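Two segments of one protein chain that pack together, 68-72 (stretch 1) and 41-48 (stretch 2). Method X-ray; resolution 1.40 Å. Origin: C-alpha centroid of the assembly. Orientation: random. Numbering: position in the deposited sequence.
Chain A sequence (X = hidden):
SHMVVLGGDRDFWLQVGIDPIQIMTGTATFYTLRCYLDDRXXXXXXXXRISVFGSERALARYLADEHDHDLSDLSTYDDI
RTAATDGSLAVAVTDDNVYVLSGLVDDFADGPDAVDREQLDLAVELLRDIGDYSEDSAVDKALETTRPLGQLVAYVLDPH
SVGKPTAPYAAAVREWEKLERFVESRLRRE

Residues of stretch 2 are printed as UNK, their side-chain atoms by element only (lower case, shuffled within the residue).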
# COMPACT_ATOMS: atom_id res chain seq x y z
N ASP A 68 -8.92 17.90 -7.40
CA ASP A 68 -9.79 16.94 -8.06
C ASP A 68 -8.97 15.66 -8.21
O ASP A 68 -8.08 15.58 -9.06
CB ASP A 68 -10.29 17.46 -9.40
CG ASP A 68 -11.47 16.67 -9.92
OD1 ASP A 68 -11.32 15.97 -10.94
OD2 ASP A 68 -12.55 16.73 -9.29
N HIS A 69 -9.25 14.69 -7.35
CA HIS A 69 -8.61 13.39 -7.38
C HIS A 69 -9.66 12.36 -6.99
O HIS A 69 -10.83 12.69 -6.78
CB HIS A 69 -7.40 13.34 -6.44
CG HIS A 69 -7.71 13.80 -5.05
ND1 HIS A 69 -8.65 13.18 -4.26
CD2 HIS A 69 -7.21 14.82 -4.32
CE1 HIS A 69 -8.72 13.81 -3.09
NE2 HIS A 69 -7.86 14.81 -3.11
N ASP A 70 -9.23 11.11 -6.86
CA ASP A 70 -10.19 10.02 -6.76
C ASP A 70 -10.93 9.97 -5.43
O ASP A 70 -11.93 9.26 -5.34
CB ASP A 70 -9.52 8.68 -7.07
CG ASP A 70 -9.15 8.54 -8.53
OD1 ASP A 70 -9.70 9.29 -9.38
OD2 ASP A 70 -8.33 7.66 -8.84
N LEU A 71 -10.48 10.70 -4.41
CA LEU A 71 -11.18 10.74 -3.14
C LEU A 71 -12.03 11.99 -2.95
O LEU A 71 -12.80 12.05 -1.99
CB LEU A 71 -10.19 10.67 -1.97
CG LEU A 71 -9.23 9.48 -1.95
CD1 LEU A 71 -8.35 9.56 -0.71
CD2 LEU A 71 -9.96 8.16 -1.96
N SER A 72 -11.91 12.98 -3.83
CA SER A 72 -12.39 14.32 -3.48
C SER A 72 -13.91 14.46 -3.54
O SER A 72 -14.43 15.45 -3.03
CB SER A 72 -11.73 15.37 -4.37
OG SER A 72 -12.09 15.18 -5.72
N UNK A 41 -10.54 -0.85 -3.63
CA UNK A 41 -9.66 0.15 -3.02
C UNK A 41 -9.59 1.40 -3.87
O UNK A 41 -9.46 1.35 -5.10
c UNK A 41 -8.36 -1.55 -4.10
c UNK A 41 -8.30 -0.56 -2.98
c UNK A 41 -9.80 -1.97 -4.23
N UNK A 42 -9.67 2.55 -3.20
CA UNK A 42 -9.44 3.84 -3.84
C UNK A 42 -8.36 4.56 -3.04
O UNK A 42 -8.47 4.69 -1.81
c UNK A 42 -11.90 3.93 -4.48
c UNK A 42 -10.71 4.72 -3.94
c UNK A 42 -10.43 5.92 -4.82
c UNK A 42 -13.15 4.77 -4.69
N UNK A 43 -7.31 5.02 -3.73
CA UNK A 43 -6.23 5.75 -3.08
C UNK A 43 -6.35 7.23 -3.40
O UNK A 43 -7.02 7.65 -4.34
c UNK A 43 -4.49 3.88 -3.13
c UNK A 43 -3.71 1.33 -2.33
c UNK A 43 -3.26 2.44 -1.65
c UNK A 43 -4.55 1.48 -3.42
c UNK A 43 -4.93 2.76 -3.82
c UNK A 43 -4.87 5.26 -3.59
c UNK A 43 -3.63 3.70 -2.05
N UNK A 44 -5.67 8.04 -2.59
CA UNK A 44 -5.43 9.43 -2.93
C UNK A 44 -4.57 9.45 -4.19
O UNK A 44 -3.38 9.15 -4.14
c UNK A 44 -3.54 12.09 -0.79
c UNK A 44 -4.43 11.60 -1.93
c UNK A 44 -4.74 10.11 -1.76
c UNK A 44 -5.75 12.39 -1.99
N UNK A 45 -5.18 9.76 -5.32
CA UNK A 45 -4.48 9.66 -6.59
C UNK A 45 -5.44 9.92 -7.72
O UNK A 45 -6.61 10.25 -7.51
N UNK A 46 -4.93 9.76 -8.94
CA UNK A 46 -5.73 9.94 -10.13
C UNK A 46 -5.14 9.09 -11.24
O UNK A 46 -3.94 8.82 -11.26
c UNK A 46 -4.36 11.98 -10.84
n UNK A 46 -0.90 14.84 -10.95
c UNK A 46 -4.31 13.50 -10.71
c UNK A 46 -2.01 14.35 -10.41
n UNK A 46 -2.08 14.16 -9.10
c UNK A 46 -5.75 11.41 -10.58
n UNK A 46 -3.04 14.05 -11.19
N UNK A 47 -6.01 8.65 -12.16
CA UNK A 47 -5.58 7.91 -13.35
C UNK A 47 -4.74 6.69 -13.00
O UNK A 47 -3.74 6.38 -13.65
n UNK A 47 -5.07 11.22 -14.75
o UNK A 47 -6.90 9.93 -14.96
c UNK A 47 -5.70 10.04 -14.71
c UNK A 47 -4.87 8.83 -14.35
N UNK A 48 -5.15 5.98 -11.94
CA UNK A 48 -4.47 4.74 -11.58
C UNK A 48 -3.10 4.89 -10.94
O UNK A 48 -2.41 3.87 -10.78
O HOH W 1 -8.82 9.19 -11.90
O HOH W 2 -7.81 6.06 -10.94

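Position 41 carries three side-chain carbons that close a ring onto the backbone nitrogen, and none of them comes near stretch 1. A ring through the backbone N can only be Pro 41.

Position 42 has four carbons, forked at the first, with one arm two carbons long; the one-carbon arm lies against Asp 70 and Leu 71. This is Ile 42. Its CA-to-CB bond points toward stretch 1, and the short arm, CG2, lies 3.7 Å from both CB of Asp 70 and CD2 of Leu 71. A beta-branched residue in a strand thus packs on an aspartate's methylene as well as on a leucine.

At position 43 one carbon leads to a six-carbon ring, with no oxygen attached, and the side chain makes no close contact with stretch 1: Phe 43. Its CA-to-CB bond points away, as strand alternation would have it, and what meets stretch 1 is its backbone: Phe 43 O is 3.7 Å from Leu 71 CG.

Position 44 again has four carbons, but forked at the second, and one terminal carbon lies over a face of the His 69 ring, which makes it Leu 44. CB leaves sideways, yet the end of the chain comes nearer: CD1 sits 3.5 Å from the ring centroid and 14° off the normal, a CH-pi contact. Leu 71 CD1 packs 3.8 Å from Leu 44 CB.

Position 45 has no side-chain atoms: Gly 45. Its carbonyl makes the one direct hydrogen bond of the contact, accepting from Asp 70 N (Asp 70 N to Gly 45 O 2.8 Å, 155° at the hydrogen).

Position 46 shows three carbons, a nitrogen, then a carbon bearing two more nitrogens, with no close side-chain contact, hence Arg 46. The end of this chain leads away; the near part is backbone, with Arg 46 CA 3.7 Å from Asp 70 OD2.

Position 47 has two carbons, the second carrying one oxygen and one nitrogen, none close to stretch 1: Asn 47. The CA-to-CB bond points away, while Asn 47 N donates to water 1 (2.9 Å from the water O), whose O in turn donates to Asp 70 OD1 at 2.7 Å.

Position 48 lacks a side chain and has a phi of 73°, a value that favours glycine: Gly 48. Its N donates to water 2, which donates to Asp 70 OD2.

The rule is a turn held by its own bonds and docked by one direct hydrogen bond. Ser 72 N and OG both donate to His 69 O, and Leu 71 N donates to His 69 ND1. Leucine and isoleucine carbons fill in around that dock, and two waters connect the Asp 70 carboxylate to successive backbone amides.

Stretch 2 (41-48) PIFLGRNG
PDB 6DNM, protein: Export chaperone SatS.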